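Local coordinates for protein glycosyl hydrolase, BNR repeat (PDB 3B7F) that is probably a hydrolase of the glycosyl hydrolase type with BNR repeats, built as a seven-bladed beta-propeller, at residues K178-L183 and G195-G200; V114-W119 and G134-G139; G231-C236 and Q250-I255. All coordinates share one frame; numbering follows the deposited sequence.

Contact 1: K178-L183 and G195-G200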
loop_
_atom_site.group_PDB
_atom_site.type_symbol
_atom_site.label_atom_id
_atom_site.label_comp_id
_atom_site.label_asym_id
_atom_site.label_seq_id
_atom_site.Cartn_x
_atom_site.Cartn_y
_atom_site.Cartn_z
ATOM N N LYS A 178 -5.875 8.988 6.943
ATOM C CA LYS A 178 -5.479 7.621 7.283
ATOM C C LYS A 178 -3.988 7.428 7.431
ATOM O O LYS A 178 -3.189 8.203 6.906
ATOM C CB LYS A 178 -5.969 6.679 6.176
ATOM C CG LYS A 178 -5.278 6.944 4.839
ATOM C CD LYS A 178 -6.033 6.413 3.659
ATOM C CE LYS A 178 -7.246 7.202 3.299
ATOM N NZ LYS A 178 -7.534 7.008 1.851
HETATM N N MSE A 179 -3.664 6.337 8.113
HETATM C CA MSE A 179 -2.326 5.888 8.372
HETATM C C MSE A 179 -2.088 4.765 7.369
HETATM O O MSE A 179 -2.918 3.858 7.227
HETATM C CB MSE A 179 -2.275 5.374 9.808
HETATM C CG MSE A 179 -1.103 4.505 10.237
HETATM SE SE MSE A 179 0.390 5.348 11.000
HETATM C CE MSE A 179 -0.380 6.259 12.518
ATOM N N HIS A 180 -0.956 4.795 6.688
ATOM C CA HIS A 180 -0.661 3.783 5.697
ATOM C C HIS A 180 0.837 3.559 5.646
ATOM O O HIS A 180 1.561 4.079 6.489
ATOM C CB HIS A 180 -1.250 4.234 4.345
ATOM C CG HIS A 180 -0.732 5.548 3.853
ATOM N ND1 HIS A 180 0.515 5.690 3.278
ATOM C CD2 HIS A 180 -1.311 6.770 3.804
ATOM C CE1 HIS A 180 0.695 6.955 2.936
ATOM N NE2 HIS A 180 -0.402 7.631 3.229
ATOM N N SER A 181 1.282 2.760 4.677
ATOM C CA SER A 181 2.681 2.522 4.411
ATOM C C SER A 181 3.530 2.251 5.658
ATOM O O SER A 181 4.566 2.885 5.861
ATOM C CB SER A 181 3.230 3.720 3.629
ATOM O OG SER A 181 2.471 3.939 2.468
ATOM N N ILE A 182 3.058 1.307 6.477
ATOM C CA ILE A 182 3.747 0.884 7.677
ATOM C C ILE A 182 4.799 -0.129 7.206
ATOM O O ILE A 182 4.494 -1.194 6.642
ATOM C CB ILE A 182 2.804 0.306 8.748
ATOM C CG1 ILE A 182 1.774 1.351 9.175
ATOM C CG2 ILE A 182 3.605 -0.147 9.989
ATOM C CD1 ILE A 182 0.598 0.765 9.977
ATOM N N LEU A 183 6.048 0.235 7.440
ATOM C CA LEU A 183 7.200 -0.500 6.984
ATOM C C LEU A 183 8.062 -0.915 8.174
ATOM O O LEU A 183 8.419 -0.064 8.969
ATOM C CB LEU A 183 7.996 0.434 6.075
ATOM C CG LEU A 183 7.614 0.753 4.618
ATOM C CD1 LEU A 183 6.150 0.624 4.288
ATOM C CD2 LEU A 183 8.234 2.118 4.204
ATOM N N GLY A 195 3.363 6.255 6.968
ATOM C CA GLY A 195 2.921 7.316 6.059
ATOM C C GLY A 195 1.556 7.767 6.530
ATOM O O GLY A 195 0.755 6.972 7.007
HETATM N N MSE A 196 1.296 9.052 6.434
HETATM C CA MSE A 196 0.021 9.559 6.842
HETATM C C MSE A 196 -0.504 10.539 5.822
HETATM O O MSE A 196 0.211 11.427 5.384
HETATM C CB MSE A 196 0.148 10.259 8.177
HETATM C CG MSE A 196 0.737 9.415 9.219
HETATM SE SE MSE A 196 0.307 10.141 10.915
HETATM C CE MSE A 196 0.743 11.939 10.691
ATOM N N SER A 197 -1.775 10.355 5.485
ATOM C CA SER A 197 -2.486 11.203 4.575
ATOM C C SER A 197 -3.540 11.946 5.409
ATOM O O SER A 197 -4.557 11.365 5.720
ATOM C CB SER A 197 -3.097 10.385 3.452
ATOM O OG SER A 197 -2.049 9.853 2.645
ATOM N N SER A 198 -3.299 13.184 5.845
ATOM C CA SER A 198 -2.052 13.966 5.655
ATOM C C SER A 198 -1.174 13.867 6.889
ATOM O O SER A 198 -1.597 13.341 7.932
ATOM C CB SER A 198 -2.375 15.421 5.333
ATOM O OG SER A 198 -3.180 15.974 6.339
ATOM N N GLY A 199 0.066 14.327 6.737
ATOM C CA GLY A 199 1.064 14.329 7.808
ATOM C C GLY A 199 2.470 14.127 7.297
ATOM O O GLY A 199 3.374 14.837 7.707
ATOM N N GLY A 200 2.668 13.124 6.442
ATOM C CA GLY A 200 3.966 12.816 5.894
ATOM C C GLY A 200 4.465 11.440 6.251
ATOM O O GLY A 200 3.696 10.584 6.731
#
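His180 and Lys178 meet Gly195 and Ser197 where the first two strands of one blade of the seven-bladed beta-propeller, 178-184 and 192-197, pair as an antiparallel hairpin. The backbone bonds come in two couples. Lys178 and Ser197 bond to each other both ways, and so do His180 and Gly195. His180 N to Gly195 O is the shortest of the four, at 2.8 Å. Between the couples lies the non-hydrogen-bonded pair of Met179 and Met196.

The packing of flat and apolar groups differs on the two faces. On the His180 face, the imidazole turns back over the neighbouring strand. CG stands between the backbone N and the carbonyl carbon (chi1 59°), and one ring face lies against Gly195. Gly195 O sits 3.7 Å above the ring plane, over its centre. Gly195 CA also lies over this ring face, 4.2 Å from the centroid, in a CH-pi contact. On the other face both methionines are selenomethionines, and Met179 CE approaches Met196 SE at 4.3 Å. Phe156 touches both side chains.

Polar side-chain bonds fix the rotation of the ring. Ser181 OG and His180 ND1 are hydrogen-bonded at 2.7 Å, with OG in the ring plane. Ser197 OG also bonds Asp233 OD1 at the start of the next blade, and Arg343 NH1 from a loop further along the chain. At the other ring nitrogen, His180 NE2 donates to Ser197 OG over 2.8 Å, with a bent N-H...O angle of 139°.

Contact 2: V114-W119 and G134-G139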
loop_
_atom_site.group_PDB
_atom_site.type_symbol
_atom_site.label_atom_id
_atom_site.label_comp_id
_atom_site.label_asym_id
_atom_site.label_seq_id
_atom_site.Cartn_x
_atom_site.Cartn_y
_atom_site.Cartn_z
ATOM N N VAL A 114 -11.994 4.879 15.932
ATOM C CA VAL A 114 -11.487 4.194 14.742
ATOM C C VAL A 114 -12.645 4.021 13.751
ATOM O O VAL A 114 -13.661 3.404 14.083
ATOM C CB VAL A 114 -10.821 2.817 15.092
ATOM C CG1 VAL A 114 -10.552 1.970 13.837
ATOM C CG2 VAL A 114 -9.515 3.020 15.913
ATOM N N ASP A 115 -12.506 4.620 12.560
ATOM C CA ASP A 115 -13.502 4.473 11.513
ATOM C C ASP A 115 -13.262 3.153 10.799
ATOM O O ASP A 115 -14.193 2.381 10.621
ATOM C CB ASP A 115 -13.476 5.609 10.503
ATOM C CG ASP A 115 -14.604 5.492 9.502
ATOM O OD1 ASP A 115 -15.763 5.781 9.856
ATOM O OD2 ASP A 115 -14.333 5.090 8.363
ATOM N N HIS A 116 -12.020 2.911 10.374
ATOM C CA HIS A 116 -11.657 1.635 9.760
ATOM C C HIS A 116 -10.165 1.357 9.850
ATOM O O HIS A 116 -9.359 2.271 9.978
ATOM C CB HIS A 116 -12.154 1.559 8.296
ATOM C CG HIS A 116 -11.605 2.613 7.385
ATOM N ND1 HIS A 116 -12.218 3.830 7.199
ATOM C CD2 HIS A 116 -10.528 2.608 6.569
ATOM C CE1 HIS A 116 -11.521 4.547 6.335
ATOM N NE2 HIS A 116 -10.486 3.827 5.941
ATOM N N VAL A 117 -9.823 0.069 9.835
ATOM C CA VAL A 117 -8.442 -0.377 9.760
ATOM C C VAL A 117 -8.151 -0.288 8.279
ATOM O O VAL A 117 -8.823 -0.935 7.468
ATOM C CB VAL A 117 -8.248 -1.797 10.269
ATOM C CG1 VAL A 117 -6.765 -2.224 10.138
ATOM C CG2 VAL A 117 -8.733 -1.900 11.713
ATOM N N PHE A 118 -7.165 0.517 7.916
ATOM C CA PHE A 118 -6.849 0.754 6.516
ATOM C C PHE A 118 -5.714 -0.116 5.960
ATOM O O PHE A 118 -5.796 -0.584 4.829
ATOM C CB PHE A 118 -6.485 2.224 6.336
ATOM C CG PHE A 118 -6.207 2.595 4.923
ATOM C CD1 PHE A 118 -7.250 2.754 4.037
ATOM C CD2 PHE A 118 -4.917 2.793 4.475
ATOM C CE1 PHE A 118 -7.010 3.082 2.711
ATOM C CE2 PHE A 118 -4.672 3.116 3.143
ATOM C CZ PHE A 118 -5.711 3.255 2.270
ATOM N N TRP A 119 -4.671 -0.321 6.758
ATOM C CA TRP A 119 -3.452 -0.995 6.324
ATOM C C TRP A 119 -2.953 -1.993 7.338
ATOM O O TRP A 119 -2.943 -1.685 8.502
ATOM C CB TRP A 119 -2.382 0.077 6.196
ATOM C CG TRP A 119 -1.136 -0.351 5.538
ATOM C CD1 TRP A 119 -0.121 -1.097 6.059
ATOM C CD2 TRP A 119 -0.734 0.020 4.227
ATOM N NE1 TRP A 119 0.877 -1.249 5.122
ATOM C CE2 TRP A 119 0.529 -0.554 3.996
ATOM C CE3 TRP A 119 -1.326 0.783 3.222
ATOM C CZ2 TRP A 119 1.207 -0.397 2.804
ATOM C CZ3 TRP A 119 -0.637 0.965 2.051
ATOM C CH2 TRP A 119 0.618 0.369 1.846
ATOM N N GLY A 134 -2.673 0.155 10.573
ATOM C CA GLY A 134 -2.871 1.588 10.387
ATOM C C GLY A 134 -4.361 1.838 10.189
ATOM O O GLY A 134 -4.996 1.133 9.412
ATOM N N THR A 135 -4.896 2.851 10.877
ATOM C CA THR A 135 -6.319 3.190 10.860
ATOM C C THR A 135 -6.672 4.549 10.243
ATOM O O THR A 135 -5.797 5.356 9.950
ATOM C CB THR A 135 -6.910 3.214 12.332
ATOM O OG1 THR A 135 -6.223 4.204 13.118
ATOM C CG2 THR A 135 -6.817 1.831 13.019
ATOM N N SER A 136 -7.982 4.755 10.059
ATOM C CA SER A 136 -8.590 6.031 9.728
ATOM C C SER A 136 -9.527 6.353 10.923
ATOM O O SER A 136 -10.380 5.536 11.234
ATOM C CB SER A 136 -9.415 5.978 8.455
ATOM O OG SER A 136 -10.079 7.222 8.235
ATOM N N PRO A 137 -9.330 7.488 11.634
ATOM C CA PRO A 137 -8.284 8.511 11.486
ATOM C C PRO A 137 -6.913 7.945 11.888
ATOM O O PRO A 137 -6.838 6.820 12.373
ATOM C CB PRO A 137 -8.763 9.642 12.388
ATOM C CG PRO A 137 -9.560 8.974 13.444
ATOM C CD PRO A 137 -10.245 7.825 12.742
ATOM N N GLN A 138 -5.852 8.722 11.695
ATOM C CA GLN A 138 -4.483 8.208 11.847
ATOM C C GLN A 138 -4.244 7.595 13.213
ATOM O O GLN A 138 -4.481 8.217 14.229
ATOM C CB GLN A 138 -3.400 9.280 11.538
ATOM C CG GLN A 138 -3.391 9.963 10.122
ATOM C CD GLN A 138 -4.254 11.203 10.036
ATOM O OE1 GLN A 138 -5.363 11.230 10.586
ATOM N NE2 GLN A 138 -3.763 12.242 9.322
ATOM N N GLY A 139 -3.806 6.343 13.228
ATOM C CA GLY A 139 -3.522 5.627 14.468
ATOM C C GLY A 139 -2.734 4.404 14.092
ATOM O O GLY A 139 -2.956 3.860 13.003
#
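Gly134 O takes two backbone bonds from the facing segment, 2.7 Å from Phe118 N and 3.0 Å from Trp119 N. Phe118 and Trp119 thus share one partner, a classic beta bulge. Gly134 N returns a bond to Trp119 O.

Thr135 stands opposite Val117 in a non-hydrogen-bonded pair. Its CG2 meets Val114 CG1 at 3.8 Å, and the two side chains cross at about a right angle. Its OG1 donates to Pro137 O in its own segment. The hairpin formed here, strands 116-122 and 131-136, supplies the first two strands of a four-stranded propeller blade.

Ser136 N bonds His116 O. Ser136 O then accepts from both Asp115 N (2.7 Å) and His116 N (3.2 Å), a second classic bulge. Ser136 CB lies 3.3 Å above the His116 ring plane, offset toward the rim, in a CH-pi contact. Ser136 OG is anti to the backbone N (chi1 175°) and bonds Pro177 O. The ring is held by Asp115: His116 ND1 donates to the anti lone pair of Asp115 OD2 at 2.7 Å, in the ring plane.

Pro137 follows a cis peptide bond, and its CD comes within 3.9 Å of Asp115 N.

Contact 3: G231-C236 and Q250-I255. With EDO (1,2-ethanediol), chain R.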
loop_
_atom_site.group_PDB
_atom_site.type_symbol
_atom_site.label_atom_id
_atom_site.label_comp_id
_atom_site.label_asym_id
_atom_site.label_seq_id
_atom_site.Cartn_x
_atom_site.Cartn_y
_atom_site.Cartn_z
ATOM N N GLY A 231 3.123 17.671 7.331
ATOM C CA GLY A 231 1.849 18.095 6.762
ATOM C C GLY A 231 1.627 17.518 5.367
ATOM O O GLY A 231 0.533 17.643 4.796
ATOM N N HIS A 232 2.651 16.843 4.854
ATOM C CA HIS A 232 2.716 16.268 3.490
ATOM C C HIS A 232 1.703 15.153 3.250
ATOM O O HIS A 232 1.158 14.589 4.198
ATOM C CB HIS A 232 4.126 15.720 3.245
ATOM C CG HIS A 232 5.211 16.745 3.418
ATOM N ND1 HIS A 232 5.626 17.184 4.658
ATOM C CD2 HIS A 232 5.940 17.441 2.511
ATOM C CE1 HIS A 232 6.560 18.102 4.510
ATOM N NE2 HIS A 232 6.767 18.281 3.215
ATOM N N ASP A 233 1.459 14.832 1.977
ATOM C CA ASP A 233 0.485 13.793 1.609
ATOM C C ASP A 233 1.100 12.657 0.764
ATOM O O ASP A 233 0.857 12.561 -0.450
ATOM C CB ASP A 233 -0.740 14.423 0.909
ATOM C CG ASP A 233 -1.877 13.425 0.671
ATOM O OD1 ASP A 233 -1.929 12.374 1.346
ATOM O OD2 ASP A 233 -2.736 13.694 -0.210
ATOM N N PRO A 234 1.928 11.796 1.411
ATOM C CA PRO A 234 2.382 10.606 0.728
ATOM C C PRO A 234 1.195 9.706 0.534
ATOM O O PRO A 234 0.313 9.682 1.407
ATOM C CB PRO A 234 3.336 9.955 1.726
ATOM C CG PRO A 234 2.893 10.430 3.048
ATOM C CD PRO A 234 2.500 11.869 2.764
ATOM N N HIS A 235 1.160 9.022 -0.611
ATOM C CA HIS A 235 0.111 8.058 -0.924
ATOM C C HIS A 235 0.541 6.610 -0.665
ATOM O O HIS A 235 -0.208 5.829 -0.117
ATOM C CB HIS A 235 -0.379 8.205 -2.370
ATOM C CG HIS A 235 -1.112 9.486 -2.633
ATOM N ND1 HIS A 235 -1.343 9.961 -3.904
ATOM C CD2 HIS A 235 -1.631 10.409 -1.786
ATOM C CE1 HIS A 235 -1.996 11.109 -3.832
ATOM N NE2 HIS A 235 -2.190 11.398 -2.560
ATOM N N CYS A 236 1.743 6.260 -1.092
ATOM C CA CYS A 236 2.237 4.921 -0.942
ATOM C C CYS A 236 3.735 5.005 -0.810
ATOM O O CYS A 236 4.356 5.655 -1.629
ATOM C CB CYS A 236 1.843 4.111 -2.168
ATOM S SG CYS A 236 2.140 2.337 -1.981
ATOM N N GLN A 250 5.066 7.344 -3.883
ATOM C CA GLN A 250 4.143 8.059 -4.751
ATOM C C GLN A 250 3.466 9.012 -3.770
ATOM O O GLN A 250 2.870 8.583 -2.798
ATOM C CB GLN A 250 3.101 7.148 -5.401
ATOM C CG GLN A 250 2.067 7.901 -6.199
ATOM C CD GLN A 250 2.600 8.668 -7.421
ATOM O OE1 GLN A 250 2.700 8.101 -8.512
ATOM N NE2 GLN A 250 2.842 9.980 -7.265
ATOM N N ASN A 251 3.607 10.308 -4.022
ATOM C CA ASN A 251 3.069 11.363 -3.188
ATOM C C ASN A 251 2.035 12.116 -4.019
ATOM O O ASN A 251 2.019 12.041 -5.266
ATOM C CB ASN A 251 4.247 12.273 -2.767
ATOM C CG ASN A 251 3.926 13.265 -1.637
ATOM O OD1 ASN A 251 3.391 14.337 -1.892
ATOM N ND2 ASN A 251 4.382 12.959 -0.409
ATOM N N HIS A 252 1.182 12.858 -3.324
ATOM C CA HIS A 252 0.255 13.792 -3.998
ATOM C C HIS A 252 1.034 14.824 -4.856
ATOM O O HIS A 252 0.495 15.363 -5.820
ATOM C CB HIS A 252 -0.606 14.528 -2.966
ATOM C CG HIS A 252 -1.888 15.040 -3.516
ATOM N ND1 HIS A 252 -3.080 14.374 -3.332
ATOM C CD2 HIS A 252 -2.170 16.127 -4.270
ATOM C CE1 HIS A 252 -4.043 15.042 -3.934
ATOM N NE2 HIS A 252 -3.519 16.103 -4.517
ATOM N N CYS A 253 2.296 15.081 -4.465
ATOM C CA CYS A 253 3.208 16.014 -5.124
ATOM C C CYS A 253 4.440 15.342 -5.720
ATOM O O CYS A 253 5.531 15.881 -5.655
ATOM C CB CYS A 253 3.605 17.136 -4.151
ATOM S SG CYS A 253 2.138 17.972 -3.469
ATOM N N GLY A 254 4.256 14.154 -6.285
ATOM C CA GLY A 254 5.281 13.522 -7.073
ATOM C C GLY A 254 5.762 12.157 -6.672
ATOM O O GLY A 254 5.332 11.614 -5.650
ATOM N N ILE A 255 6.623 11.614 -7.534
ATOM C CA ILE A 255 7.288 10.335 -7.312
ATOM C C ILE A 255 8.658 10.715 -6.775
ATOM O O ILE A 255 9.336 11.555 -7.376
ATOM C CB ILE A 255 7.457 9.476 -8.577
ATOM C CG1 ILE A 255 6.106 9.258 -9.290
ATOM C CG2 ILE A 255 8.133 8.134 -8.199
ATOM C CD1 ILE A 255 6.248 8.779 -10.768
HETATM C C1 EDO R . 10.082 19.650 2.043
HETATM O O1 EDO R . 8.763 20.105 2.428
HETATM C C2 EDO R . 11.174 20.123 2.986
HETATM O O2 EDO R . 12.424 20.125 2.285
HETATM O O HOH W 1 3.123 16.121 0.069
#
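The His235 ring lies with one face over the start of the Asn251-Gly254 turn. His252 N sits 3.6 Å above its plane, over the centre, and Asn251 C is offset toward the rim. At its edge, in plane, are Asp233 OD2 and His252 ND1. The two histidine rings meet rim to rim, with planes at 82°. His235 NE2 and His252 ND1 share a hydrogen bond of 3.2 Å, and either could be the donor. His235 NE2 also makes a weak bond to Asp233 OD2. Asp233 OD2 is also 3.2 Å from His252 ND1, with the carboxylate and ring planes 25° apart. His235 ND1 bonds Gly280 O, and Asp233 OD2 bonds Trp304 NE1. His232 has a separate edge contact: NE2 donates to O1 of a 1,2-ethanediol, probably from the crystallisation liquor.

The turn is type I. Asn251 CG is anti to the backbone N (chi1 -167°), and Asn251 OD1 accepts from Cys253 N at 2.9 Å, an Asx turn. A water bridges OD1 to Asp233 N. His252 N bonds Asp233 O.

In the paired strands, Gln250 O accepts from His235 N (2.8 Å) and Cys236 N (3.1 Å), a classic beta bulge. Asn251 O also takes two donors, Gln250 NE2 on one side of its plane and Gly254 N on the other. Gln250 NE2 also bonds Asp278 O.

Strands 234-239 and 246-251 form the first hairpin of a propeller blade. On one side, Asp233 reaches back to Ser197 of the preceding blade. On the other, Gln250 packs on strands 282-285 and 293-297, and Phe281 stacks on the His235 ring.

The three contacts follow one another along the chain in the order contact 2, contact 1, contact 3. Each joins the first two strands of a four-stranded antiparallel sheet, so they occupy three successive propeller blades. The centres of contacts 1 and 2 lie about 10 Å apart, as do those of contacts 1 and 3. Contacts 2 and 3 are about 18 Å apart between centres and do not touch. Contact 1 therefore stands between them. Backbone bonds probably join it to both: Met179 N to Thr135 O of contact 2, and Gly199 N to His232 O of contact 3. The blades are thus tied by direct backbone links as well as by side-chain packing.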